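PDB 4OZO: putative lipoprotein from Bacteroides thetaiotaomicron, which probably acts as an alpha-L-fucosidase of glycoside hydrolase family 29, removing alpha-linked L-fucose from its substrates. Local coordinates for residues A252-S257 with R288-L293; M209-G214 with Q234-L239; G121-P126 with E162-G167. All coordinates share one frame; numbering follows the deposited sequence.

Contact 1 (A252-S257 with R288-L293); sequences AETDVS and RNSVLL. With OTN (2-nitrophenyl 1-thio-beta-D-galactopyranoside), chain E.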
loop_
_atom_site.group_PDB
_atom_site.type_symbol
_atom_site.label_atom_id
_atom_site.label_comp_id
_atom_site.label_asym_id
_atom_site.label_seq_id
_atom_site.Cartn_x
_atom_site.Cartn_y
_atom_site.Cartn_z
ATOM N N ALA A 252 13.502 -24.557 11.365
ATOM C CA ALA A 252 12.095 -24.501 10.994
ATOM C C ALA A 252 11.742 -23.330 10.065
ATOM O O ALA A 252 12.133 -22.179 10.304
ATOM C CB ALA A 252 11.238 -24.448 12.242
ATOM N N GLU A 253 10.990 -23.643 9.012
ATOM C CA GLU A 253 10.481 -22.648 8.080
ATOM C C GLU A 253 8.978 -22.538 8.256
ATOM O O GLU A 253 8.261 -23.514 8.053
ATOM C CB GLU A 253 10.802 -23.051 6.649
ATOM C CG GLU A 253 10.500 -21.984 5.641
ATOM C CD GLU A 253 10.686 -22.472 4.231
ATOM O OE1 GLU A 253 11.775 -22.249 3.661
ATOM O OE2 GLU A 253 9.740 -23.087 3.700
ATOM N N THR A 254 8.508 -21.352 8.641
ATOM C CA THR A 254 7.097 -21.149 8.981
ATOM C C THR A 254 6.270 -20.677 7.788
ATOM O O THR A 254 6.553 -19.634 7.208
ATOM C CB THR A 254 6.955 -20.128 10.124
ATOM O OG1 THR A 254 7.658 -20.609 11.271
ATOM C CG2 THR A 254 5.508 -19.925 10.487
ATOM N N ASP A 255 5.244 -21.439 7.428
ATOM C CA ASP A 255 4.455 -21.128 6.234
ATOM C C ASP A 255 3.030 -20.736 6.584
ATOM O O ASP A 255 2.372 -21.394 7.378
ATOM C CB ASP A 255 4.472 -22.297 5.234
ATOM C CG ASP A 255 3.882 -23.595 5.809
ATOM O OD1 ASP A 255 4.319 -24.029 6.907
ATOM O OD2 ASP A 255 2.988 -24.188 5.148
ATOM N N VAL A 256 2.549 -19.652 6.001
ATOM C CA VAL A 256 1.197 -19.194 6.292
ATOM C C VAL A 256 0.659 -18.434 5.079
ATOM O O VAL A 256 1.423 -17.859 4.296
ATOM C CB VAL A 256 1.177 -18.332 7.597
ATOM C CG1 VAL A 256 2.095 -17.150 7.460
ATOM C CG2 VAL A 256 -0.231 -17.889 7.982
ATOM N N SER A 257 -0.653 -18.455 4.892
ATOM C CA SER A 257 -1.232 -17.656 3.823
ATOM C C SER A 257 -1.770 -16.332 4.341
ATOM O O SER A 257 -2.304 -16.251 5.447
ATOM C CB SER A 257 -2.333 -18.417 3.093
ATOM O OG SER A 257 -2.782 -17.683 1.965
ATOM N N ARG A 288 11.021 -15.757 16.109
ATOM C CA ARG A 288 11.195 -16.992 16.860
ATOM C C ARG A 288 12.174 -17.949 16.180
ATOM O O ARG A 288 11.901 -19.157 16.049
ATOM C CB ARG A 288 9.850 -17.682 17.070
ATOM C CG ARG A 288 8.952 -17.007 18.094
ATOM C CD ARG A 288 7.730 -17.863 18.370
ATOM N NE ARG A 288 6.877 -17.322 19.424
ATOM C CZ ARG A 288 5.654 -17.781 19.682
ATOM N NH1 ARG A 288 5.155 -18.771 18.952
ATOM N NH2 ARG A 288 4.923 -17.251 20.654
ATOM N N ASN A 289 13.305 -17.407 15.738
ATOM C CA ASN A 289 14.373 -18.225 15.182
ATOM C C ASN A 289 13.939 -19.021 13.946
ATOM O O ASN A 289 14.516 -20.059 13.628
ATOM C CB ASN A 289 14.923 -19.155 16.268
ATOM C CG ASN A 289 16.209 -19.858 15.852
ATOM O OD1 ASN A 289 17.062 -19.283 15.165
ATOM N ND2 ASN A 289 16.340 -21.122 16.255
ATOM N N SER A 290 12.929 -18.523 13.235
ATOM C CA SER A 290 12.471 -19.185 12.012
ATOM C C SER A 290 12.580 -18.296 10.765
ATOM O O SER A 290 13.205 -17.240 10.786
ATOM C CB SER A 290 11.033 -19.684 12.183
ATOM O OG SER A 290 10.634 -20.449 11.057
ATOM N N VAL A 291 11.987 -18.750 9.669
ATOM C CA VAL A 291 11.811 -17.911 8.497
ATOM C C VAL A 291 10.341 -17.972 8.103
ATOM O O VAL A 291 9.716 -19.041 8.137
ATOM C CB VAL A 291 12.717 -18.347 7.329
ATOM C CG1 VAL A 291 12.234 -17.760 6.016
ATOM C CG2 VAL A 291 14.181 -17.961 7.602
ATOM N N LEU A 292 9.778 -16.820 7.768
ATOM C CA LEU A 292 8.375 -16.740 7.400
ATOM C C LEU A 292 8.193 -16.884 5.891
ATOM O O LEU A 292 8.707 -16.080 5.112
ATOM C CB LEU A 292 7.791 -15.411 7.871
ATOM C CG LEU A 292 6.394 -15.050 7.369
ATOM C CD1 LEU A 292 5.356 -16.033 7.879
ATOM C CD2 LEU A 292 6.062 -13.628 7.798
ATOM N N LEU A 293 7.481 -17.929 5.482
ATOM C CA LEU A 293 7.088 -18.089 4.096
ATOM C C LEU A 293 5.633 -17.634 3.969
ATOM O O LEU A 293 4.718 -18.316 4.427
ATOM C CB LEU A 293 7.253 -19.543 3.667
ATOM C CG LEU A 293 6.831 -19.937 2.243
ATOM C CD1 LEU A 293 7.365 -18.939 1.214
ATOM C CD2 LEU A 293 7.271 -21.389 1.906
HETATM O "O2'" OTN E . -4.772 -31.884 6.534
HETATM N "N1'" OTN E . -3.362 -31.711 6.223
HETATM O "O3'" OTN E . -2.749 -32.589 5.393
HETATM C "C2'" OTN E . -2.738 -30.650 6.770
HETATM C "C3'" OTN E . -3.464 -29.841 7.640
HETATM C "C4'" OTN E . -2.886 -28.736 8.240
HETATM C "C5'" OTN E . -1.558 -28.441 7.985
HETATM C "C6'" OTN E . -0.826 -29.257 7.134
HETATM C "C1'" OTN E . -1.385 -30.381 6.535
HETATM S S01 OTN E . -0.359 -31.298 5.458
HETATM C C1 OTN E . 1.266 -30.672 5.866
HETATM O O5 OTN E . 1.577 -29.362 5.274
HETATM C C5 OTN E . 2.903 -28.964 5.650
HETATM C C6 OTN E . 3.179 -27.592 5.034
HETATM O O6 OTN E . 2.224 -26.651 5.527
HETATM C C4 OTN E . 3.940 -29.975 5.144
HETATM O O4 OTN E . 3.873 -30.089 3.719
HETATM C C3 OTN E . 3.601 -31.303 5.757
HETATM O O3 OTN E . 4.541 -32.344 5.361
HETATM C C2 OTN E . 2.202 -31.681 5.305
HETATM O O2 OTN E . 1.933 -32.929 5.909
HETATM O O HOH W 1 14.292 -23.144 13.768
#
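Strands 253-257 and 291-293 run in parallel, their axes 4.6 Å apart at closest approach and turned by 29°, with T254 N bonded to V291 O, L293 N to T254 O and V256 N to L293 O (3.0 Å). With OG anti to the backbone N (chi1 -174°), S290 brings its hydroxyl close to A252 O, at a modelled separation too short to trust, and S290 OG is hydrogen-bonded with T254 OG1 at 3.0 Å. Serine and threonine are small enough to pair their hydroxyls in this buried spot. V256 CG1 meets L292 CD1 at 3.5 Å, branched apolar groups suited to packing. On the face shared by E253, D255 and L293, the leucine lays CD2 3.5 Å from E253 OE2, which accepts the indole N-H of W164, as OE1 does that of W17. D255 turns its carboxylate away from L293 (chi1 61°), and OD2 lies 2.6 Å from O6 of the bound thiogalactoside, whose proton E212 could also accept. A leucine in place of D255 would probably leave that sugar hydroxyl and the weakly bonded indole N-H of W208 without this acceptor. Thus E253 holds the indole N-H groups of W17 and W164, whereas D255 faces the ligand.

Contact 2 (M209-G214 with Q234-L239); sequences MGNEAG and QYYKGL. With OTN (2-nitrophenyl 1-thio-beta-D-galactopyranoside), chain E.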
loop_
_atom_site.group_PDB
_atom_site.type_symbol
_atom_site.label_atom_id
_atom_site.label_comp_id
_atom_site.label_asym_id
_atom_site.label_seq_id
_atom_site.Cartn_x
_atom_site.Cartn_y
_atom_site.Cartn_z
ATOM N N MET A 209 7.291 -26.848 10.676
ATOM C CA MET A 209 7.157 -26.618 12.110
ATOM C C MET A 209 5.766 -26.925 12.669
ATOM O O MET A 209 5.404 -26.437 13.739
ATOM C CB MET A 209 7.602 -25.203 12.494
ATOM C CG MET A 209 7.313 -24.122 11.442
ATOM S SD MET A 209 5.583 -23.960 10.963
ATOM C CE MET A 209 4.818 -23.347 12.467
ATOM N N GLY A 210 4.991 -27.733 11.951
ATOM C CA GLY A 210 3.824 -28.358 12.547
ATOM C C GLY A 210 2.462 -27.704 12.426
ATOM O O GLY A 210 1.449 -28.331 12.739
ATOM N N ASN A 211 2.416 -26.455 11.986
ATOM C CA ASN A 211 1.128 -25.828 11.738
ATOM C C ASN A 211 1.208 -24.821 10.599
ATOM O O ASN A 211 2.286 -24.540 10.072
ATOM C CB ASN A 211 0.566 -25.166 13.003
ATOM C CG ASN A 211 1.428 -24.002 13.490
ATOM O OD1 ASN A 211 1.339 -22.884 12.979
ATOM N ND2 ASN A 211 2.266 -24.265 14.485
ATOM N N GLU A 212 0.057 -24.286 10.221
ATOM C CA GLU A 212 -0.004 -23.338 9.128
ATOM C C GLU A 212 -0.658 -22.064 9.624
ATOM O O GLU A 212 -1.411 -21.420 8.902
ATOM C CB GLU A 212 -0.777 -23.930 7.947
ATOM C CG GLU A 212 -0.055 -25.087 7.277
ATOM C CD GLU A 212 -0.838 -25.673 6.109
ATOM O OE1 GLU A 212 -2.028 -25.317 5.949
ATOM O OE2 GLU A 212 -0.260 -26.484 5.350
ATOM N N ALA A 213 -0.365 -21.718 10.872
ATOM C CA ALA A 213 -0.966 -20.554 11.508
ATOM C C ALA A 213 0.070 -19.471 11.736
ATOM O O ALA A 213 -0.236 -18.403 12.266
ATOM C CB ALA A 213 -1.617 -20.941 12.809
ATOM N N GLY A 214 1.300 -19.748 11.327
ATOM C CA GLY A 214 2.359 -18.767 11.438
ATOM C C GLY A 214 3.009 -18.697 12.809
ATOM O O GLY A 214 3.565 -17.658 13.164
ATOM N N GLN A 234 3.344 -37.459 14.741
ATOM C CA GLN A 234 3.374 -37.782 16.160
ATOM C C GLN A 234 4.511 -37.039 16.887
ATOM O O GLN A 234 4.878 -37.384 18.007
ATOM C CB GLN A 234 3.435 -39.307 16.386
ATOM C CG GLN A 234 2.269 -40.141 15.728
ATOM C CD GLN A 234 0.888 -40.033 16.438
ATOM O OE1 GLN A 234 0.800 -39.986 17.667
ATOM N NE2 GLN A 234 -0.188 -40.015 15.646
ATOM N N TYR A 235 5.050 -36.008 16.243
ATOM C CA TYR A 235 6.129 -35.214 16.818
ATOM C C TYR A 235 5.930 -33.709 16.639
ATOM O O TYR A 235 6.824 -33.018 16.150
ATOM C CB TYR A 235 7.463 -35.618 16.208
ATOM C CG TYR A 235 7.971 -36.921 16.735
ATOM C CD1 TYR A 235 8.849 -36.957 17.813
ATOM C CD2 TYR A 235 7.567 -38.125 16.170
ATOM C CE1 TYR A 235 9.318 -38.157 18.307
ATOM C CE2 TYR A 235 8.031 -39.328 16.656
ATOM C CZ TYR A 235 8.907 -39.338 17.724
ATOM O OH TYR A 235 9.369 -40.529 18.213
ATOM N N TYR A 236 4.770 -33.209 17.048
ATOM C CA TYR A 236 4.447 -31.802 16.870
ATOM C C TYR A 236 5.413 -30.865 17.585
ATOM O O TYR A 236 5.902 -29.913 16.988
ATOM C CB TYR A 236 3.018 -31.511 17.301
ATOM C CG TYR A 236 2.667 -30.054 17.196
ATOM C CD1 TYR A 236 2.409 -29.465 15.961
ATOM C CD2 TYR A 236 2.598 -29.256 18.329
ATOM C CE1 TYR A 236 2.086 -28.117 15.864
ATOM C CE2 TYR A 236 2.266 -27.919 18.241
ATOM C CZ TYR A 236 2.017 -27.353 17.011
ATOM O OH TYR A 236 1.702 -26.016 16.941
ATOM N N LYS A 237 5.692 -31.125 18.857
ATOM C CA LYS A 237 6.633 -30.289 19.603
ATOM C C LYS A 237 8.042 -30.424 19.015
ATOM O O LYS A 237 8.845 -29.486 19.032
ATOM C CB LYS A 237 6.616 -30.639 21.095
ATOM C CG LYS A 237 7.812 -30.081 21.885
ATOM C CD LYS A 237 8.023 -30.781 23.238
ATOM C CE LYS A 237 6.894 -30.461 24.225
ATOM N NZ LYS A 237 6.864 -31.389 25.398
ATOM N N GLY A 238 8.333 -31.593 18.468
ATOM C CA GLY A 238 9.650 -31.847 17.918
ATOM C C GLY A 238 9.851 -31.092 16.624
ATOM O O GLY A 238 10.976 -30.801 16.229
ATOM N N LEU A 239 8.759 -30.783 15.943
ATOM C CA LEU A 239 8.861 -29.970 14.745
ATOM C C LEU A 239 8.724 -28.498 15.110
ATOM O O LEU A 239 9.526 -27.658 14.677
ATOM C CB LEU A 239 7.791 -30.371 13.731
ATOM C CG LEU A 239 7.957 -31.788 13.179
ATOM C CD1 LEU A 239 6.872 -32.059 12.150
ATOM C CD2 LEU A 239 9.342 -31.966 12.583
HETATM O "O2'" OTN E . -4.772 -31.884 6.534
HETATM N "N1'" OTN E . -3.362 -31.711 6.223
HETATM O "O3'" OTN E . -2.749 -32.589 5.393
HETATM C "C2'" OTN E . -2.738 -30.650 6.770
HETATM C "C3'" OTN E . -3.464 -29.841 7.640
HETATM C "C4'" OTN E . -2.886 -28.736 8.240
HETATM C "C5'" OTN E . -1.558 -28.441 7.985
HETATM C "C6'" OTN E . -0.826 -29.257 7.134
HETATM C "C1'" OTN E . -1.385 -30.381 6.535
HETATM S S01 OTN E . -0.359 -31.298 5.458
HETATM C C1 OTN E . 1.266 -30.672 5.866
HETATM O O5 OTN E . 1.577 -29.362 5.274
HETATM C C5 OTN E . 2.903 -28.964 5.650
HETATM C C6 OTN E . 3.179 -27.592 5.034
HETATM O O6 OTN E . 2.224 -26.651 5.527
HETATM C C4 OTN E . 3.940 -29.975 5.144
HETATM O O4 OTN E . 3.873 -30.089 3.719
HETATM C C3 OTN E . 3.601 -31.303 5.757
HETATM O O3 OTN E . 4.541 -32.344 5.361
HETATM C C2 OTN E . 2.202 -31.681 5.305
HETATM O O2 OTN E . 1.933 -32.929 5.909
#
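An Asx turn in the loop that follows barrel strand 206-207 of this TIM-barrel domain sets N211 against Y236, in the first turn of helix 236-240. Side-chain amide and phenol ring meet at an oblique 46°, and N211 ND2 makes a weak bond to Y236 OH, 3.1 Å long and bent to 132° at the hydrogen. The same nitrogen also donates to E215 O, so ND2 has two acceptors; asparagine suits the place because its amide offers both an acceptor for the turn and N-H donors. Y236 carries its ring to the loop with CG anti to the backbone N (chi1 177°), and the ring presents an edge: G210 O lies in the ring plane, 3.2 Å from Y236 CE1. G210 has a backbone conformation in which a side chain would press on the preceding carbonyl, and a CB there would also run into Y236 CD1. L239 turns its CB onto the M209 backbone, 4.1 Å from M209 CA, while M209 CB rests 3.8 Å from L239 O. That carbonyl also accepts from R207 NE. Just after N211, E212 faces the bound thiogalactoside, with OE1 held by W262 NE1 and OE2 close to the sugar O6. The turn itself is closed by A213 N, which donates to N211 OD1 at 3.0 Å in the carbonyl plane, on a lone pair.

Contact 3 (G121-P126 with E162-G167); sequences GIYLGP and ETWWDG. With OTN (2-nitrophenyl 1-thio-beta-D-galactopyranoside), chain E; GOL (glycerol), chain C.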
loop_
_atom_site.group_PDB
_atom_site.type_symbol
_atom_site.label_atom_id
_atom_site.label_comp_id
_atom_site.label_asym_id
_atom_site.label_seq_id
_atom_site.Cartn_x
_atom_site.Cartn_y
_atom_site.Cartn_z
ATOM N N GLY A 121 12.478 -19.843 -6.312
ATOM C CA GLY A 121 12.393 -21.175 -5.756
ATOM C C GLY A 121 11.205 -21.903 -6.361
ATOM O O GLY A 121 10.285 -21.274 -6.906
ATOM N N ILE A 122 11.219 -23.229 -6.257
ATOM C CA ILE A 122 10.223 -24.056 -6.899
ATOM C C ILE A 122 9.541 -25.012 -5.925
ATOM O O ILE A 122 10.200 -25.682 -5.152
ATOM C CB ILE A 122 10.870 -24.864 -8.029
ATOM C CG1 ILE A 122 11.375 -23.909 -9.116
ATOM C CG2 ILE A 122 9.885 -25.855 -8.618
ATOM C CD1 ILE A 122 10.257 -23.086 -9.797
ATOM N N TYR A 123 8.213 -25.045 -5.965
ATOM C CA TYR A 123 7.407 -26.041 -5.263
ATOM C C TYR A 123 6.925 -27.032 -6.315
ATOM O O TYR A 123 6.123 -26.681 -7.186
ATOM C CB TYR A 123 6.225 -25.347 -4.577
ATOM C CG TYR A 123 5.139 -26.220 -3.950
ATOM C CD1 TYR A 123 4.840 -26.111 -2.596
ATOM C CD2 TYR A 123 4.371 -27.092 -4.715
ATOM C CE1 TYR A 123 3.836 -26.868 -2.015
ATOM C CE2 TYR A 123 3.370 -27.860 -4.150
ATOM C CZ TYR A 123 3.107 -27.749 -2.800
ATOM O OH TYR A 123 2.104 -28.509 -2.234
ATOM N N LEU A 124 7.419 -28.267 -6.230
ATOM C CA LEU A 124 7.058 -29.329 -7.170
ATOM C C LEU A 124 6.394 -30.483 -6.417
ATOM O O LEU A 124 7.075 -31.313 -5.816
ATOM C CB LEU A 124 8.298 -29.809 -7.943
ATOM C CG LEU A 124 8.094 -30.878 -9.040
ATOM C CD1 LEU A 124 7.114 -30.397 -10.102
ATOM C CD2 LEU A 124 9.422 -31.316 -9.689
ATOM N N GLY A 125 5.064 -30.521 -6.449
ATOM C CA GLY A 125 4.290 -31.487 -5.672
ATOM C C GLY A 125 4.723 -32.942 -5.791
ATOM O O GLY A 125 4.660 -33.525 -6.877
ATOM N N PRO A 126 5.196 -33.531 -4.677
ATOM C CA PRO A 126 5.554 -34.958 -4.645
ATOM C C PRO A 126 4.342 -35.856 -4.886
ATOM O O PRO A 126 4.370 -36.683 -5.793
ATOM C CB PRO A 126 6.098 -35.154 -3.223
ATOM C CG PRO A 126 6.593 -33.785 -2.816
ATOM C CD PRO A 126 5.618 -32.823 -3.454
ATOM N N GLU A 162 15.450 -22.530 -3.772
ATOM C CA GLU A 162 14.721 -23.415 -2.876
ATOM C C GLU A 162 13.831 -24.405 -3.627
ATOM O O GLU A 162 13.191 -24.059 -4.614
ATOM C CB GLU A 162 13.935 -22.619 -1.831
ATOM C CG GLU A 162 13.148 -23.462 -0.840
ATOM C CD GLU A 162 12.958 -22.770 0.512
ATOM O OE1 GLU A 162 13.657 -21.773 0.774
ATOM O OE2 GLU A 162 12.111 -23.229 1.314
ATOM N N THR A 163 13.840 -25.653 -3.166
ATOM C CA THR A 163 12.937 -26.690 -3.651
ATOM C C THR A 163 12.067 -27.130 -2.476
ATOM O O THR A 163 12.575 -27.420 -1.391
ATOM C CB THR A 163 13.725 -27.892 -4.206
ATOM O OG1 THR A 163 14.373 -27.511 -5.425
ATOM C CG2 THR A 163 12.809 -29.078 -4.483
ATOM N N TRP A 164 10.756 -27.156 -2.689
ATOM C CA TRP A 164 9.800 -27.397 -1.616
ATOM C C TRP A 164 9.120 -28.730 -1.836
ATOM O O TRP A 164 8.511 -28.966 -2.892
ATOM C CB TRP A 164 8.736 -26.296 -1.601
ATOM C CG TRP A 164 8.436 -25.708 -0.257
ATOM C CD1 TRP A 164 9.178 -24.774 0.418
ATOM C CD2 TRP A 164 7.290 -25.977 0.563
ATOM N NE1 TRP A 164 8.573 -24.460 1.612
ATOM C CE2 TRP A 164 7.411 -25.173 1.725
ATOM C CE3 TRP A 164 6.179 -26.818 0.434
ATOM C CZ2 TRP A 164 6.470 -25.187 2.746
ATOM C CZ3 TRP A 164 5.238 -26.830 1.449
ATOM C CH2 TRP A 164 5.393 -26.016 2.593
ATOM N N TRP A 165 9.220 -29.596 -0.833
ATOM C CA TRP A 165 8.585 -30.900 -0.875
ATOM C C TRP A 165 7.500 -30.992 0.197
ATOM O O TRP A 165 7.755 -31.383 1.334
ATOM C CB TRP A 165 9.631 -32.012 -0.708
ATOM C CG TRP A 165 10.505 -32.170 -1.907
ATOM C CD1 TRP A 165 10.244 -31.726 -3.170
ATOM C CD2 TRP A 165 11.790 -32.809 -1.964
ATOM N NE1 TRP A 165 11.282 -32.055 -4.016
ATOM C CE2 TRP A 165 12.243 -32.720 -3.299
ATOM C CE3 TRP A 165 12.603 -33.442 -1.017
ATOM C CZ2 TRP A 165 13.469 -33.245 -3.711
ATOM C CZ3 TRP A 165 13.825 -33.966 -1.433
ATOM C CH2 TRP A 165 14.245 -33.859 -2.768
ATOM N N ASP A 166 6.290 -30.604 -0.185
ATOM C CA ASP A 166 5.093 -30.789 0.622
ATOM C C ASP A 166 4.936 -32.270 0.969
ATOM O O ASP A 166 5.190 -33.145 0.133
ATOM C CB ASP A 166 3.880 -30.317 -0.186
ATOM C CG ASP A 166 2.652 -30.088 0.671
ATOM O OD1 ASP A 166 2.560 -30.672 1.772
ATOM O OD2 ASP A 166 1.773 -29.315 0.234
ATOM N N GLY A 167 4.501 -32.551 2.192
ATOM C CA GLY A 167 4.370 -33.925 2.643
ATOM C C GLY A 167 2.963 -34.477 2.587
ATOM O O GLY A 167 2.752 -35.664 2.838
HETATM O "O2'" OTN E . -4.772 -31.884 6.534
HETATM N "N1'" OTN E . -3.362 -31.711 6.223
HETATM O "O3'" OTN E . -2.749 -32.589 5.393
HETATM C "C2'" OTN E . -2.738 -30.650 6.770
HETATM C "C3'" OTN E . -3.464 -29.841 7.640
HETATM C "C4'" OTN E . -2.886 -28.736 8.240
HETATM C "C5'" OTN E . -1.558 -28.441 7.985
HETATM C "C6'" OTN E . -0.826 -29.257 7.134
HETATM C "C1'" OTN E . -1.385 -30.381 6.535
HETATM S S01 OTN E . -0.359 -31.298 5.458
HETATM C C1 OTN E . 1.266 -30.672 5.866
HETATM O O5 OTN E . 1.577 -29.362 5.274
HETATM C C5 OTN E . 2.903 -28.964 5.650
HETATM C C6 OTN E . 3.179 -27.592 5.034
HETATM O O6 OTN E . 2.224 -26.651 5.527
HETATM C C4 OTN E . 3.940 -29.975 5.144
HETATM O O4 OTN E . 3.873 -30.089 3.719
HETATM C C3 OTN E . 3.601 -31.303 5.757
HETATM O O3 OTN E . 4.541 -32.344 5.361
HETATM C C2 OTN E . 2.202 -31.681 5.305
HETATM O O2 OTN E . 1.933 -32.929 5.909
HETATM C C1 GOL C . -2.019 -26.009 -0.019
HETATM O O1 GOL C . -2.831 -27.092 -0.264
HETATM C C2 GOL C . -0.649 -26.491 0.265
HETATM O O2 GOL C . 0.012 -26.768 -0.910
HETATM C C3 GOL C . 0.097 -25.460 1.021
HETATM O O3 GOL C . 1.134 -26.104 1.667
#
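Y123 and D166 both place CG anti to the backbone N (chi1 171° and -163°), and these two torsions carry the phenol and the carboxylate to one another at the sugar site. Y123 OH donates to the anti lone pair of D166 OD2 at 2.6 Å. The carboxylate stands nearly perpendicular to the ring, with OD2 at the ring edge, and the bond would steady its rotation. The other oxygen, D166 OD1, accepts from A168 N and from O4 of the bound thiogalactoside, a bond whose modelled length is too short to trust. The sugar O4 in turn receives a nearly straight bond, 3.0 Å long, from G167 N. Glycine suits this position because a CB would collide with the ligand's O3. A glycerol, probably from the crystallisation liquor, donates through O2 to Y123 OH. Behind the tyrosine lies W164: the ring planes are only 18° apart but slid so far that overlap is slight, with Y123 CD1 3.4 Å from W164 CE3. Indole N-H to E253, a stack on F195 and an edge-to-face meeting with F25 fix the tryptophan, whose CH2 reaches to 3.7 Å from the ligand's C6. P126 sets its CG 3.3 Å from D166 O and also packs on W165 CB, its compact ring lying between the ends of the two segments. Below, I122 N bonds E162 O at 2.7 Å, and W164 N returns a bond to I122 O. This is two adjacent parallel strands of a TIM barrel, with ligand-binding groups just past their C-terminal ends, where such barrels place their active sites.

Along the chain the order is contact 3, contact 2, contact 1, each closing before the next opens. Contact 3 joins the third and fourth strands of the eight-stranded parallel barrel and contact 1 the seventh and eighth, while contact 2 joins the loop after the sixth to helix 236-240. The centre of contact 1 stands about 11 Å from that of contact 2 and about 15 Å from that of contact 3; contacts 2 and 3 are about 18 Å apart, centre to centre, and do not touch. M209 and G214 of contact 2 pack on T254 of contact 1, and L293 of contact 1 packs on W164 of contact 3. All three reach the same bound thiogalactoside, so distant parts of the chain together build one sugar pocket.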